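PDB 3UFC: putative CRISPR-associated endoribonuclease-like protein Cas6 from Pyrococcus furiosus, which binds CRISPR RNA and belongs to the Cas6 family of antiviral-defence proteins, being a paralogue of the Cas6 endoribonuclease. Local coordinates for residues L131-V136 and T193-K198; I18-N23 and R62-E67. One frame throughout, in Å; residues are numbered along the deposited sequence.

Two small contacts, their centres about 14 Å apart, illustrate how the two halves of a Cas6-type protein are packed and joined. Interaction 2 closes along the chain before interaction 1 opens: 18-23 and 62-67 belong to the N-terminal family region, whereas 131-136 and 193-198 belong to the C-terminal one. They nevertheless meet directly. The side-chain oxygen N21 OD1 of the loop after strand 17-18 accepts a probable hydrogen bond from I196 N of strand 183-197, and L195 packs near N21 and N23. R56 of strand 53-59 touches both neighbourhoods, so the loop 18-23 and this strand together bring the N-terminal region against the edge of the C-terminal sheet.

Interaction 1: L131-V136 and T193-K198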
ATOM      1  N   LEU A 131      -2.481  -6.216   2.180  1.00 22.74           N
ATOM      2  CA  LEU A 131      -1.608  -6.664   1.101  1.00 22.11           C
ATOM      3  C   LEU A 131      -0.272  -5.938   1.343  1.00 22.82           C
ATOM      4  O   LEU A 131       0.772  -6.320   0.818  1.00 23.44           O
ATOM      5  CB  LEU A 131      -2.198  -6.303  -0.268  1.00 21.61           C
ATOM      6  CG  LEU A 131      -3.487  -7.066  -0.611  1.00 21.40           C
ATOM      7  CD1 LEU A 131      -3.953  -6.684  -2.008  1.00 19.96           C
ATOM      8  CD2 LEU A 131      -3.237  -8.574  -0.521  1.00 24.17           C
ATOM      9  N   SER A 132      -0.336  -4.864   2.129  1.00 22.46           N
ATOM     10  CA  SER A 132       0.838  -4.089   2.548  1.00 20.58           C
ATOM     11  C   SER A 132       0.463  -3.577   3.947  1.00 20.55           C
ATOM     12  O   SER A 132      -0.708  -3.326   4.220  1.00 18.61           O
ATOM     13  CB  SER A 132       1.169  -2.940   1.573  1.00 18.26           C
ATOM     14  OG  SER A 132       0.077  -2.081   1.307  1.00 23.38           O
ATOM     15  N   PRO A 133       1.449  -3.438   4.852  1.00 21.25           N
ATOM     16  CA  PRO A 133       1.218  -2.980   6.231  1.00 21.37           C
ATOM     17  C   PRO A 133       0.498  -1.650   6.412  1.00 18.96           C
ATOM     18  O   PRO A 133       0.754  -0.691   5.695  1.00 19.19           O
ATOM     19  CB  PRO A 133       2.629  -2.943   6.836  1.00 23.18           C
ATOM     20  CG  PRO A 133       3.415  -3.900   5.988  1.00 24.32           C
ATOM     21  CD  PRO A 133       2.890  -3.606   4.599  1.00 21.56           C
ATOM     22  N   ILE A 134      -0.407  -1.604   7.384  1.00 19.08           N
ATOM     23  CA  ILE A 134      -1.134  -0.379   7.681  1.00 19.33           C
ATOM     24  C   ILE A 134      -0.325   0.439   8.691  1.00 21.71           C
ATOM     25  O   ILE A 134       0.079  -0.062   9.748  1.00 21.42           O
ATOM     26  CB  ILE A 134      -2.543  -0.688   8.227  1.00 20.16           C
ATOM     27  CG1 ILE A 134      -3.444  -1.129   7.068  1.00 18.63           C
ATOM     28  CG2 ILE A 134      -3.136   0.543   8.920  1.00 19.57           C
ATOM     29  CD1 ILE A 134      -4.840  -1.565   7.497  1.00 21.99           C
ATOM     30  N   VAL A 135      -0.083   1.696   8.340  1.00 21.63           N
ATOM     31  CA  VAL A 135       0.691   2.609   9.172  1.00 20.99           C
ATOM     32  C   VAL A 135      -0.204   3.694   9.764  1.00 21.44           C
ATOM     33  O   VAL A 135      -0.938   4.372   9.047  1.00 19.33           O
ATOM     34  CB  VAL A 135       1.804   3.294   8.343  1.00 22.07           C
ATOM     35  CG1 VAL A 135       2.598   4.267   9.223  1.00 22.69           C
ATOM     36  CG2 VAL A 135       2.739   2.235   7.749  1.00 19.52           C
ATOM     37  N   VAL A 136      -0.150   3.837  11.084  1.00 22.00           N
ATOM     38  CA  VAL A 136      -0.926   4.851  11.789  1.00 22.04           C
ATOM     39  C   VAL A 136       0.012   5.438  12.830  1.00 26.08           C
ATOM     40  O   VAL A 136       0.513   4.722  13.701  1.00 24.12           O
ATOM     41  CB  VAL A 136      -2.156   4.250  12.503  1.00 22.70           C
ATOM     42  CG1 VAL A 136      -2.913   5.354  13.236  1.00 20.16           C
ATOM     43  CG2 VAL A 136      -3.078   3.561  11.485  1.00 19.44           C
ATOM     44  N   THR A 193       5.214  -5.261  11.875  1.00 32.26           N
ATOM     45  CA  THR A 193       6.226  -5.293  10.835  1.00 31.42           C
ATOM     46  C   THR A 193       7.096  -4.050  10.935  1.00 29.77           C
ATOM     47  O   THR A 193       6.680  -3.029  11.484  1.00 29.50           O
ATOM     48  CB  THR A 193       5.590  -5.349   9.434  1.00 33.96           C
ATOM     49  OG1 THR A 193       6.600  -5.665   8.468  1.00 39.02           O
ATOM     50  CG2 THR A 193       4.965  -4.008   9.077  1.00 31.17           C
ATOM     51  N   ARG A 194       8.306  -4.144  10.403  1.00 27.29           N
ATOM     52  CA  ARG A 194       9.243  -3.034  10.429  1.00 29.11           C
ATOM     53  C   ARG A 194       9.953  -2.998   9.084  1.00 26.51           C
ATOM     54  O   ARG A 194      10.538  -3.989   8.660  1.00 27.53           O
ATOM     55  CB  ARG A 194      10.263  -3.237  11.556  1.00 30.84           C
ATOM     56  CG  ARG A 194      11.205  -2.065  11.748  1.00 35.99           C
ATOM     57  CD  ARG A 194      12.196  -2.320  12.871  1.00 37.20           C
ATOM     58  NE  ARG A 194      13.130  -3.398  12.555  1.00 39.61           N
ATOM     59  CZ  ARG A 194      14.193  -3.702  13.295  1.00 41.22           C
ATOM     60  NH1 ARG A 194      14.455  -3.007  14.394  1.00 41.37           N
ATOM     61  NH2 ARG A 194      14.997  -4.696  12.936  1.00 43.02           N
ATOM     62  N   LEU A 195       9.902  -1.855   8.418  1.00 26.09           N
ATOM     63  CA  LEU A 195      10.522  -1.715   7.113  1.00 27.14           C
ATOM     64  C   LEU A 195      11.249  -0.393   6.964  1.00 28.46           C
ATOM     65  O   LEU A 195      10.766   0.648   7.407  1.00 28.22           O
ATOM     66  CB  LEU A 195       9.457  -1.809   6.013  1.00 27.21           C
ATOM     67  CG  LEU A 195       8.690  -3.126   5.866  1.00 29.48           C
ATOM     68  CD1 LEU A 195       7.549  -2.938   4.870  1.00 25.77           C
ATOM     69  CD2 LEU A 195       9.645  -4.234   5.399  1.00 30.89           C
ATOM     70  N   ILE A 196      12.411  -0.435   6.325  1.00 27.75           N
ATOM     71  CA  ILE A 196      13.157   0.785   6.084  1.00 28.51           C
ATOM     72  C   ILE A 196      12.605   1.374   4.796  1.00 28.92           C
ATOM     73  O   ILE A 196      12.590   0.711   3.759  1.00 30.54           O
ATOM     74  CB  ILE A 196      14.664   0.516   5.903  1.00 27.65           C
ATOM     75  CG1 ILE A 196      15.290   0.182   7.258  1.00 28.66           C
ATOM     76  CG2 ILE A 196      15.338   1.728   5.260  1.00 25.98           C
ATOM     77  CD1 ILE A 196      16.762  -0.173   7.186  1.00 31.76           C
ATOM     78  N   VAL A 197      12.128   2.608   4.872  1.00 29.34           N
ATOM     79  CA  VAL A 197      11.591   3.290   3.706  1.00 29.49           C
ATOM     80  C   VAL A 197      12.526   4.456   3.443  1.00 30.41           C
ATOM     81  O   VAL A 197      12.483   5.473   4.141  1.00 30.09           O
ATOM     82  CB  VAL A 197      10.166   3.808   3.962  1.00 29.74           C
ATOM     83  CG1 VAL A 197       9.628   4.497   2.710  1.00 28.33           C
ATOM     84  CG2 VAL A 197       9.269   2.646   4.368  1.00 28.99           C
ATOM     85  N   LYS A 198      13.380   4.282   2.443  1.00 29.60           N
ATOM     86  CA  LYS A 198      14.374   5.275   2.069  1.00 34.00           C
ATOM     87  C   LYS A 198      15.471   5.357   3.139  1.00 33.79           C
ATOM     88  O   LYS A 198      16.498   4.690   3.033  1.00 35.38           O
ATOM     89  CB  LYS A 198      13.743   6.657   1.880  1.00 34.59           C
ATOM     90  CG  LYS A 198      14.752   7.692   1.391  1.00 38.13           C
ATOM     91  CD  LYS A 198      14.152   9.079   1.270  1.00 41.81           C
ATOM     92  CE  LYS A 198      15.180  10.061   0.721  1.00 43.58           C
ATOM     93  NZ  LYS A 198      14.639  11.441   0.637  1.00 47.55           N
TER
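P133 and T193 meet through aliphatic carbon alone, although one partner carries a hydroxyl. The T193 methyl straddles the CB-CG bond of the proline ring: CG2 lies 3.4 Å from P133 CB and 3.5 Å from P133 CG, both tighter than usual for carbon pairs. The first torsion explains this choice of branch. With chi1 at -168°, OG1 is swung anti to the backbone N and CG2 is left between N and the carbonyl carbon, directed at the ring, and the two side chains cross at about a right angle. L195, two residues further along the strand, adds a looser apolar touch, its CD1 standing 4.4 Å from P133 CG. Its extended chi2 of 172° carries that methyl to the proline's CG corner, so the ring meets two side chains from the same side of strand 183-197. Around this small apolar patch the loop is tied down by polar bonds: S132 OG has partners in M236 N and F54 O, and P133 pairs through its backbone with G235. R56 of strand 53-59 also touches P133 and L195. The contact thus joins the loop following strand 125-130 to the outermost strand 183-197 of the same antiparallel sheet, with strand 200-213 lying between the two strands, in the C-terminal ferredoxin-like fold of the Cas6 family.

Interaction 2: I18-N23 and R62-E67; sequences IPFNYN and REIIPE
F20 presents the edge of its ring to I64, the aliphatic partner reaching the rim instead of lying over a face. I64 CD1 is in the ring plane and CG2 near it, while E67 N approaches another part of the edge more distantly and I65 O comes in obliquely. The second flat group, Y22, has the P19 carbonyl oxygen in plane at its own edge and turns its hydroxyl to I57 N. The setting is a three-stranded antiparallel sheet beside the N-terminal ferredoxin-like domain: strands 62-65 and 69-72 form a β-hairpin inserted between strands 53-59 and 77-83 of the main sheet, and 18-23 follows the outermost strand 17-18. Since strand 69-72 separates the two outer strands, F20 spans the gap with its side chain, also touching I70 on the way. The ring is set by a chi1 of -53°, which places CG anti to the carbonyl carbon. The backbone of F20 is held separately, its O accepting a hydrogen bond from R56 NH2 of strand 53-59. On the hairpin, I64 is folded: chi2 of -62° turns CD1 back over CA, between CA and CG2, and both methyls bear on F20 CE2. F20 CZ lies 3.8 Å from I65 O, and F20 CE2 is 3.7 Å from I64 CG2 and 3.9 Å from I64 CD1.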
ATOM      1  N   ILE A  18      16.033 -10.980  -2.923  1.00 35.51           N
ATOM      2  CA  ILE A  18      15.807  -9.541  -2.946  1.00 34.65           C
ATOM      3  C   ILE A  18      15.862  -9.003  -1.521  1.00 32.85           C
ATOM      4  O   ILE A  18      15.544  -9.713  -0.569  1.00 32.99           O
ATOM      5  CB  ILE A  18      14.418  -9.178  -3.535  1.00 33.88           C
ATOM      6  CG1 ILE A  18      13.307  -9.758  -2.654  1.00 33.51           C
ATOM      7  CG2 ILE A  18      14.309  -9.686  -4.959  1.00 33.66           C
ATOM      8  CD1 ILE A  18      11.895  -9.348  -3.074  1.00 34.45           C
ATOM      9  N   PRO A  19      16.279  -7.744  -1.357  1.00 32.50           N
ATOM     10  CA  PRO A  19      16.343  -7.171  -0.009  1.00 33.93           C
ATOM     11  C   PRO A  19      14.926  -7.008   0.542  1.00 33.84           C
ATOM     12  O   PRO A  19      13.965  -6.940  -0.231  1.00 33.46           O
ATOM     13  CB  PRO A  19      17.049  -5.837  -0.237  1.00 34.06           C
ATOM     14  CG  PRO A  19      16.628  -5.468  -1.635  1.00 34.63           C
ATOM     15  CD  PRO A  19      16.750  -6.783  -2.369  1.00 32.42           C
ATOM     16  N   PHE A  20      14.787  -6.959   1.864  1.00 33.72           N
ATOM     17  CA  PHE A  20      13.467  -6.803   2.470  1.00 34.88           C
ATOM     18  C   PHE A  20      12.899  -5.394   2.290  1.00 33.11           C
ATOM     19  O   PHE A  20      11.701  -5.227   2.071  1.00 33.55           O
ATOM     20  CB  PHE A  20      13.489  -7.060   3.986  1.00 38.45           C
ATOM     21  CG  PHE A  20      14.086  -8.372   4.401  1.00 43.60           C
ATOM     22  CD1 PHE A  20      15.420  -8.446   4.803  1.00 46.62           C
ATOM     23  CD2 PHE A  20      13.300  -9.517   4.475  1.00 46.48           C
ATOM     24  CE1 PHE A  20      15.960  -9.639   5.284  1.00 47.05           C
ATOM     25  CE2 PHE A  20      13.831 -10.718   4.953  1.00 47.36           C
ATOM     26  CZ  PHE A  20      15.162 -10.777   5.360  1.00 47.87           C
ATOM     27  N   ASN A  21      13.766  -4.389   2.399  1.00 31.52           N
ATOM     28  CA  ASN A  21      13.360  -2.980   2.331  1.00 31.07           C
ATOM     29  C   ASN A  21      13.441  -2.317   0.959  1.00 30.19           C
ATOM     30  O   ASN A  21      14.250  -1.412   0.749  1.00 31.18           O
ATOM     31  CB  ASN A  21      14.210  -2.187   3.330  1.00 33.02           C
ATOM     32  CG  ASN A  21      14.298  -2.868   4.683  1.00 33.13           C
ATOM     33  OD1 ASN A  21      13.317  -2.942   5.420  1.00 34.24           O
ATOM     34  ND2 ASN A  21      15.478  -3.384   5.010  1.00 37.84           N
ATOM     35  N   TYR A  22      12.572  -2.730   0.040  1.00 27.59           N
ATOM     36  CA  TYR A  22      12.586  -2.187  -1.316  1.00 27.24           C
ATOM     37  C   TYR A  22      11.523  -1.129  -1.606  1.00 26.20           C
ATOM     38  O   TYR A  22      11.453  -0.613  -2.722  1.00 24.94           O
ATOM     39  CB  TYR A  22      12.424  -3.341  -2.315  1.00 25.63           C
ATOM     40  CG  TYR A  22      11.199  -4.181  -2.039  1.00 25.36           C
ATOM     41  CD1 TYR A  22       9.918  -3.709  -2.341  1.00 26.20           C
ATOM     42  CD2 TYR A  22      11.312  -5.418  -1.414  1.00 25.40           C
ATOM     43  CE1 TYR A  22       8.780  -4.456  -2.020  1.00 23.80           C
ATOM     44  CE2 TYR A  22      10.186  -6.169  -1.091  1.00 25.47           C
ATOM     45  CZ  TYR A  22       8.925  -5.684  -1.394  1.00 23.70           C
ATOM     46  OH  TYR A  22       7.816  -6.422  -1.046  1.00 22.74           O
ATOM     47  N   ASN A  23      10.707  -0.795  -0.612  1.00 26.64           N
ATOM     48  CA  ASN A  23       9.633   0.172  -0.835  1.00 25.46           C
ATOM     49  C   ASN A  23       9.968   1.458  -1.574  1.00 25.35           C
ATOM     50  O   ASN A  23       9.339   1.769  -2.582  1.00 25.62           O
ATOM     51  CB  ASN A  23       8.935   0.510   0.481  1.00 23.44           C
ATOM     52  CG  ASN A  23       8.013  -0.594   0.936  1.00 24.13           C
ATOM     53  OD1 ASN A  23       8.462  -1.631   1.419  1.00 26.15           O
ATOM     54  ND2 ASN A  23       6.710  -0.389   0.757  1.00 22.62           N
ATOM     55  N   ARG A  62       8.371 -18.450  -0.969  1.00 49.95           N
ATOM     56  CA  ARG A  62       9.527 -17.668  -0.554  1.00 52.22           C
ATOM     57  C   ARG A  62      10.224 -18.251   0.669  1.00 53.03           C
ATOM     58  O   ARG A  62       9.671 -19.091   1.377  1.00 52.94           O
ATOM     59  CB  ARG A  62       9.079 -16.247  -0.222  1.00 52.71           C
ATOM     60  CG  ARG A  62       7.866 -16.227   0.700  1.00 54.73           C
ATOM     61  CD  ARG A  62       7.902 -15.080   1.691  1.00 57.00           C
ATOM     62  NE  ARG A  62       7.729 -13.778   1.058  1.00 59.73           N
ATOM     63  CZ  ARG A  62       7.744 -12.627   1.722  1.00 59.96           C
ATOM     64  NH1 ARG A  62       7.926 -12.625   3.036  1.00 60.56           N
ATOM     65  NH2 ARG A  62       7.578 -11.483   1.077  1.00 60.41           N
ATOM     66  N   GLU A  63      11.441 -17.780   0.913  1.00 54.75           N
ATOM     67  CA  GLU A  63      12.224 -18.214   2.060  1.00 56.73           C
ATOM     68  C   GLU A  63      12.968 -17.010   2.629  1.00 56.80           C
ATOM     69  O   GLU A  63      13.730 -16.348   1.921  1.00 56.11           O
ATOM     70  CB  GLU A  63      13.222 -19.300   1.655  1.00 58.66           C
ATOM     71  CG  GLU A  63      14.004 -19.875   2.827  1.00 62.52           C
ATOM     72  CD  GLU A  63      14.973 -20.969   2.415  1.00 64.71           C
ATOM     73  OE1 GLU A  63      15.661 -21.513   3.303  1.00 66.04           O
ATOM     74  OE2 GLU A  63      15.049 -21.284   1.207  1.00 66.02           O
ATOM     75  N   ILE A  64      12.734 -16.722   3.905  1.00 57.52           N
ATOM     76  CA  ILE A  64      13.391 -15.600   4.561  1.00 58.37           C
ATOM     77  C   ILE A  64      14.818 -15.979   4.946  1.00 59.60           C
ATOM     78  O   ILE A  64      15.036 -16.908   5.723  1.00 59.38           O
ATOM     79  CB  ILE A  64      12.641 -15.173   5.844  1.00 58.47           C
ATOM     80  CG1 ILE A  64      11.216 -14.729   5.502  1.00 58.31           C
ATOM     81  CG2 ILE A  64      13.398 -14.048   6.538  1.00 58.34           C
ATOM     82  CD1 ILE A  64      11.144 -13.529   4.582  1.00 59.24           C
ATOM     83  N   ILE A  65      15.785 -15.258   4.390  1.00 60.71           N
ATOM     84  CA  ILE A  65      17.189 -15.504   4.686  1.00 61.32           C
ATOM     85  C   ILE A  65      17.687 -14.366   5.570  1.00 62.51           C
ATOM     86  O   ILE A  65      18.026 -13.290   5.077  1.00 62.32           O
ATOM     87  CB  ILE A  65      18.042 -15.534   3.403  1.00 61.32           C
ATOM     88  CG1 ILE A  65      17.488 -16.575   2.430  1.00 62.02           C
ATOM     89  CG2 ILE A  65      19.485 -15.866   3.750  1.00 61.22           C
ATOM     90  CD1 ILE A  65      18.227 -16.624   1.108  1.00 62.36           C
ATOM     91  N   PRO A  66      17.728 -14.590   6.893  1.00 63.70           N
ATOM     92  CA  PRO A  66      18.187 -13.570   7.842  1.00 64.32           C
ATOM     93  C   PRO A  66      19.454 -12.858   7.373  1.00 64.74           C
ATOM     94  O   PRO A  66      20.425 -13.498   6.968  1.00 64.80           O
ATOM     95  CB  PRO A  66      18.406 -14.374   9.119  1.00 64.86           C
ATOM     96  CG  PRO A  66      17.318 -15.400   9.038  1.00 64.38           C
ATOM     97  CD  PRO A  66      17.402 -15.846   7.592  1.00 63.74           C
ATOM     98  N   GLU A  67      19.427 -11.530   7.421  1.00 64.95           N
ATOM     99  CA  GLU A  67      20.564 -10.716   7.009  1.00 65.26           C
ATOM    100  C   GLU A  67      20.916 -10.862   5.532  1.00 64.83           C
ATOM    101  O   GLU A  67      22.087 -10.795   5.156  1.00 65.41           O
ATOM    102  CB  GLU A  67      21.785 -11.053   7.867  1.00 67.55           C
ATOM    103  CG  GLU A  67      21.658 -10.606   9.313  1.00 69.52           C
ATOM    104  CD  GLU A  67      22.848 -11.009  10.150  1.00 70.47           C
ATOM    105  OE1 GLU A  67      23.990 -10.712   9.737  1.00 71.37           O
ATOM    106  OE2 GLU A  67      22.642 -11.619  11.219  1.00 71.78           O
TER